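Local coordinates for alkaline serine protease AL20 (Nesterenkonia abyssinica, PDB 3CP7), which probably hydrolyses peptide bonds in proteins as a secreted, thermostable, trypsin-like serine protease that works under alkaline conditions, at residues A25-S30 and T103-Q108; H90-A95 and F199-G204. One frame throughout, in Å; residues are numbered along the deposited sequence.

Interaction 1: A25-S30 and T103-Q108; sequences ANIVAS and TTVQQQ
Ile27 and Val105 reach toward each other tip to tip, and this is where the contact is close and apolar. CD1, the end of the longer branch of Ile27, comes to 3.9 Å from CG2 of Val105 and 4.1 Å from its CG1, so that one methyl lies against both prongs of the valine. The branch gets there because CG1 of Ile27 stands anti to the carbonyl carbon (chi1 -54°) and CD1 then continues the extended line. Both residues are buried, and branched aliphatic chains suit a buried place where strand and helix meet through methyl groups; the backbones stay well apart, with the CA atoms of Ile27 and Gln106 7.0 Å from each other.

The segments belong to the trypsin-like fold of the PA clan: residues 25-27 belong to strand 19-27 of the six-stranded antiparallel barrel, while 105-108 open a short helix outside it. Thr104 is the N-cap of that helix, its OG1 accepting a weak hydrogen bond from Gln107 N.

Looser and polar, the other side has Gln106 and Ala29 partly exposed. It depends on Gln106, whose long chain can carry an amide from the helix across to the residues after the strand. With CG anti to the backbone N (chi1 -168°) and the chain extended beyond it, the amide arrives beside Ala29 and Ser30. NE2 lies 3.2 Å from Ser30 N, but both are donors and cannot bond directly. A water mediates instead: it donates to Val28 O at 2.8 Å, accepts a weak bond from Gln106 NE2, and is hydrogen-bonded to Ser30 OG at 2.6 Å. Ser30 OG is also hydrogen-bonded to Asn32 OD1, so this small hydroxyl links the water to Asn32 in the following loop.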
loop_
_atom_site.group_PDB
_atom_site.type_symbol
_atom_site.label_atom_id
_atom_site.label_comp_id
_atom_site.label_asym_id
_atom_site.label_seq_id
_atom_site.Cartn_x
_atom_site.Cartn_y
_atom_site.Cartn_z
ATOM N N ALA A 25 -6.347 16.757 6.570
ATOM C CA ALA A 25 -5.827 15.546 7.196
ATOM C C ALA A 25 -5.731 15.742 8.699
ATOM O O ALA A 25 -6.014 16.824 9.216
ATOM C CB ALA A 25 -4.463 15.183 6.619
ATOM N N ASN A 26 -5.296 14.697 9.398
ATOM C CA ASN A 26 -5.254 14.735 10.846
ATOM C C ASN A 26 -4.153 13.852 11.397
ATOM O O ASN A 26 -4.037 12.709 10.993
ATOM C CB ASN A 26 -6.611 14.288 11.402
ATOM C CG ASN A 26 -6.712 14.453 12.913
ATOM O OD1 ASN A 26 -6.548 15.558 13.438
ATOM N ND2 ASN A 26 -6.989 13.353 13.616
ATOM N N ILE A 27 -3.366 14.381 12.337
ATOM C CA ILE A 27 -2.338 13.577 13.001
ATOM C C ILE A 27 -2.993 12.539 13.906
ATOM O O ILE A 27 -3.740 12.889 14.827
ATOM C CB ILE A 27 -1.359 14.427 13.855
ATOM C CG1 ILE A 27 -0.733 15.548 13.021
ATOM C CG2 ILE A 27 -0.277 13.529 14.466
ATOM C CD1 ILE A 27 0.081 16.556 13.854
ATOM N N VAL A 28 -2.710 11.268 13.634
ATOM C CA VAL A 28 -3.192 10.166 14.466
ATOM C C VAL A 28 -2.010 9.549 15.205
ATOM O O VAL A 28 -0.895 9.510 14.684
ATOM C CB VAL A 28 -3.967 9.096 13.646
ATOM C CG1 VAL A 28 -5.317 9.675 13.200
ATOM C CG2 VAL A 28 -3.135 8.560 12.457
ATOM N N ALA A 29 -2.255 9.105 16.436
ATOM C CA ALA A 29 -1.182 8.532 17.260
ATOM C C ALA A 29 -0.511 7.401 16.505
ATOM O O ALA A 29 -1.196 6.540 15.965
ATOM C CB ALA A 29 -1.740 8.033 18.565
ATOM N N SER A 30 0.819 7.409 16.450
ATOM C CA SER A 30 1.553 6.404 15.684
ATOM C C SER A 30 2.914 6.127 16.282
ATOM O O SER A 30 3.563 7.035 16.805
ATOM C CB SER A 30 1.755 6.893 14.255
ATOM O OG SER A 30 2.564 8.057 14.212
ATOM N N THR A 103 12.999 16.233 14.623
ATOM C CA THR A 103 11.648 16.434 15.172
ATOM C C THR A 103 10.567 15.861 14.265
ATOM O O THR A 103 10.467 16.218 13.093
ATOM C CB THR A 103 11.328 17.917 15.433
ATOM O OG1 THR A 103 12.449 18.537 16.080
ATOM C CG2 THR A 103 10.087 18.056 16.314
ATOM N N THR A 104 9.772 14.958 14.822
ATOM C CA THR A 104 8.625 14.395 14.111
ATOM C C THR A 104 7.392 15.288 14.307
ATOM O O THR A 104 7.317 16.085 15.249
ATOM C CB THR A 104 8.296 13.000 14.624
ATOM O OG1 THR A 104 8.033 13.088 16.025
ATOM C CG2 THR A 104 9.461 12.021 14.375
ATOM N N VAL A 105 6.407 15.147 13.425
ATOM C CA VAL A 105 5.250 16.031 13.490
ATOM C C VAL A 105 4.477 15.860 14.806
ATOM O O VAL A 105 3.954 16.835 15.355
ATOM C CB VAL A 105 4.327 15.872 12.251
ATOM C CG1 VAL A 105 3.427 14.621 12.355
ATOM C CG2 VAL A 105 3.484 17.111 12.065
ATOM N N GLN A 106 4.402 14.627 15.307
ATOM C CA GLN A 106 3.677 14.374 16.546
ATOM C C GLN A 106 4.415 14.989 17.738
ATOM O O GLN A 106 3.783 15.478 18.664
ATOM C CB GLN A 106 3.419 12.870 16.746
ATOM C CG GLN A 106 2.423 12.554 17.864
ATOM C CD GLN A 106 2.039 11.083 17.958
ATOM O OE1 GLN A 106 1.678 10.601 19.043
ATOM N NE2 GLN A 106 2.070 10.380 16.843
ATOM N N GLN A 107 5.746 14.960 17.698
ATOM C CA GLN A 107 6.566 15.609 18.727
ATOM C C GLN A 107 6.446 17.130 18.651
ATOM O O GLN A 107 6.385 17.812 19.680
ATOM C CB GLN A 107 8.024 15.183 18.574
ATOM C CG GLN A 107 8.316 13.792 19.119
ATOM C CD GLN A 107 8.279 13.738 20.631
ATOM O OE1 GLN A 107 7.320 13.240 21.215
ATOM N NE2 GLN A 107 9.328 14.262 21.277
ATOM N N GLN A 108 6.425 17.654 17.426
ATOM C CA GLN A 108 6.265 19.086 17.190
ATOM C C GLN A 108 4.960 19.607 17.782
ATOM O O GLN A 108 4.926 20.608 18.498
ATOM C CB GLN A 108 6.277 19.358 15.678
ATOM C CG GLN A 108 5.857 20.781 15.298
ATOM C CD GLN A 108 6.878 21.813 15.715
ATOM O OE1 GLN A 108 8.083 21.570 15.660
ATOM N NE2 GLN A 108 6.399 22.977 16.118
HETATM O O HOH W 1 1.680 10.534 14.080
#

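Interaction 2: H90-A95 and F199-G204; sequences HDYAFA and FGPYFG
Pro201 meets the ring of Tyr92 at its edge, not over its face: CG lies 3.8 Å from Tyr92 CD1, near the ring plane, and CB 3.9 Å from the same atom. The proline CG also rests 3.7 Å from Asp91 O, a compact ring thus filling the angle between that carbonyl and the tyrosine. Tyr92 CG sits between the backbone N and the carbonyl carbon (chi1 49°), and the ring is folded back so that His90 O lies over the centre of one face, 3.9 Å above the plane. Tyr92 suits a buried place with apolar neighbours along its ring and hydrogen-bonding partners at its hydroxyl: Tyr92 OH and His90 ND1 share a 2.7 Å hydrogen bond, and a water held by Gly204 N makes a weak one with the same hydroxyl. Phe203 adds its CE1, 3.9 Å from Tyr92 CB; the two rings lie obliquely, centroids 5.9 Å apart and planes at 78°.

Between His90 and Tyr92, Asp91 centres an inverse gamma turn. Its OD1 is hydrogen-bonded to His41 ND1 and Ser188 OG, consistent with the acid of a Ser-His-Asp triad with His41 and Ser169. The contact lies where barrel strand 93-97 begins and strand 197-200 of the second sheet has ended; strand 183-191 flanks Pro201 and Phe203, and helix 205-214 packs against Tyr92 and Phe94.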
loop_
_atom_site.group_PDB
_atom_site.type_symbol
_atom_site.label_atom_id
_atom_site.label_comp_id
_atom_site.label_asym_id
_atom_site.label_seq_id
_atom_site.Cartn_x
_atom_site.Cartn_y
_atom_site.Cartn_z
ATOM N N HIS A 90 -13.181 2.169 0.374
ATOM C CA HIS A 90 -11.842 2.228 0.966
ATOM C C HIS A 90 -11.120 3.513 0.613
ATOM O O HIS A 90 -9.902 3.519 0.444
ATOM C CB HIS A 90 -11.029 0.981 0.587
ATOM C CG HIS A 90 -11.697 -0.284 1.018
ATOM N ND1 HIS A 90 -11.607 -0.766 2.306
ATOM C CD2 HIS A 90 -12.528 -1.123 0.358
ATOM C CE1 HIS A 90 -12.327 -1.869 2.411
ATOM N NE2 HIS A 90 -12.910 -2.098 1.250
ATOM N N ASP A 91 -11.856 4.619 0.550
ATOM C CA ASP A 91 -11.231 5.905 0.255
ATOM C C ASP A 91 -10.628 6.500 1.524
ATOM O O ASP A 91 -11.057 7.555 1.995
ATOM C CB ASP A 91 -12.217 6.898 -0.376
ATOM C CG ASP A 91 -11.541 8.173 -0.849
ATOM O OD1 ASP A 91 -12.239 9.191 -1.051
ATOM O OD2 ASP A 91 -10.305 8.167 -1.023
ATOM N N TYR A 92 -9.651 5.793 2.086
ATOM C CA TYR A 92 -8.871 6.271 3.224
ATOM C C TYR A 92 -7.400 5.980 2.932
ATOM O O TYR A 92 -7.062 5.144 2.079
ATOM C CB TYR A 92 -9.310 5.605 4.543
ATOM C CG TYR A 92 -9.407 4.106 4.447
ATOM C CD1 TYR A 92 -10.651 3.475 4.332
ATOM C CD2 TYR A 92 -8.264 3.302 4.432
ATOM C CE1 TYR A 92 -10.748 2.092 4.212
ATOM C CE2 TYR A 92 -8.350 1.925 4.302
ATOM C CZ TYR A 92 -9.600 1.317 4.189
ATOM O OH TYR A 92 -9.693 -0.050 4.052
ATOM N N ALA A 93 -6.526 6.677 3.649
ATOM C CA ALA A 93 -5.097 6.569 3.412
ATOM C C ALA A 93 -4.355 7.236 4.539
ATOM O O ALA A 93 -4.943 7.922 5.369
ATOM C CB ALA A 93 -4.726 7.219 2.083
ATOM N N PHE A 94 -3.046 7.031 4.549
ATOM C CA PHE A 94 -2.190 7.648 5.547
ATOM C C PHE A 94 -0.981 8.210 4.849
ATOM O O PHE A 94 -0.482 7.604 3.894
ATOM C CB PHE A 94 -1.785 6.604 6.599
ATOM C CG PHE A 94 -2.962 6.003 7.308
ATOM C CD1 PHE A 94 -3.499 6.634 8.429
ATOM C CD2 PHE A 94 -3.589 4.859 6.810
ATOM C CE1 PHE A 94 -4.617 6.122 9.066
ATOM C CE2 PHE A 94 -4.707 4.350 7.434
ATOM C CZ PHE A 94 -5.242 4.986 8.549
ATOM N N ALA A 95 -0.506 9.358 5.311
ATOM C CA ALA A 95 0.753 9.901 4.807
ATOM C C ALA A 95 1.739 9.946 5.955
ATOM O O ALA A 95 1.427 10.422 7.053
ATOM C CB ALA A 95 0.546 11.291 4.206
ATOM N N PHE A 199 -20.076 11.743 2.897
ATOM C CA PHE A 199 -19.845 10.328 3.120
ATOM C C PHE A 199 -18.409 10.064 3.488
ATOM O O PHE A 199 -17.486 10.718 2.989
ATOM C CB PHE A 199 -20.287 9.498 1.907
ATOM C CG PHE A 199 -21.763 9.559 1.689
ATOM C CD1 PHE A 199 -22.319 10.591 0.948
ATOM C CD2 PHE A 199 -22.605 8.636 2.299
ATOM C CE1 PHE A 199 -23.709 10.690 0.784
ATOM C CE2 PHE A 199 -23.999 8.725 2.147
ATOM C CZ PHE A 199 -24.546 9.753 1.395
ATOM N N GLY A 200 -18.253 9.112 4.394
ATOM C CA GLY A 200 -16.944 8.682 4.844
ATOM C C GLY A 200 -16.907 7.178 4.911
ATOM O O GLY A 200 -17.911 6.540 5.215
ATOM N N PRO A 201 -15.742 6.588 4.636
ATOM C CA PRO A 201 -15.663 5.132 4.599
ATOM C C PRO A 201 -15.736 4.485 5.977
ATOM O O PRO A 201 -15.331 5.090 6.982
ATOM C CB PRO A 201 -14.290 4.876 3.962
ATOM C CG PRO A 201 -13.473 6.084 4.392
ATOM C CD PRO A 201 -14.451 7.226 4.295
ATOM N N TYR A 202 -16.211 3.248 6.015
ATOM C CA TYR A 202 -16.206 2.504 7.264
ATOM C C TYR A 202 -14.770 2.154 7.657
ATOM O O TYR A 202 -14.006 1.601 6.856
ATOM C CB TYR A 202 -17.076 1.242 7.163
ATOM C CG TYR A 202 -17.160 0.498 8.472
ATOM C CD1 TYR A 202 -16.413 -0.659 8.678
ATOM C CD2 TYR A 202 -17.954 0.979 9.514
ATOM C CE1 TYR A 202 -16.470 -1.332 9.894
ATOM C CE2 TYR A 202 -18.010 0.307 10.735
ATOM C CZ TYR A 202 -17.273 -0.847 10.904
ATOM O OH TYR A 202 -17.316 -1.505 12.114
ATOM N N PHE A 203 -14.400 2.474 8.893
ATOM C CA PHE A 203 -13.073 2.099 9.383
ATOM C C PHE A 203 -13.142 0.684 9.960
ATOM O O PHE A 203 -13.472 0.486 11.141
ATOM C CB PHE A 203 -12.565 3.099 10.428
ATOM C CG PHE A 203 -11.726 4.236 9.856
ATOM C CD1 PHE A 203 -11.822 4.647 8.513
ATOM C CD2 PHE A 203 -10.860 4.925 10.694
ATOM C CE1 PHE A 203 -11.017 5.702 8.021
ATOM C CE2 PHE A 203 -10.080 5.995 10.210
ATOM C CZ PHE A 203 -10.162 6.376 8.880
ATOM N N GLY A 204 -12.857 -0.293 9.106
ATOM C CA GLY A 204 -12.886 -1.693 9.502
ATOM C C GLY A 204 -11.501 -2.295 9.561
ATOM O O GLY A 204 -10.527 -1.588 9.817
HETATM O O HOH W 2 -11.830 -0.833 6.515
#

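In the fold
Both interactions are largely buried and both reach the barrel sheet, but they lie in different parts of the fold, with centres about 18 Å apart. Interaction 1, about 13 Å from the centre of the chain, joins strand 19-27 to the outlying helix 105-109; interaction 2, at about 8 Å, connects the barrel to the second sheet beside the probable catalytic aspartate. Each includes a water, but the apolar part is aliphatic in the first and aromatic and proline in the second. Strand 93-97 precedes helix 105-109 in the chain, and helix 205-214 reaches both regions, through Tyr211, whose OH is bonded to Ala29 O, at interaction 1 and through Ala207 and Asn210 at interaction 2.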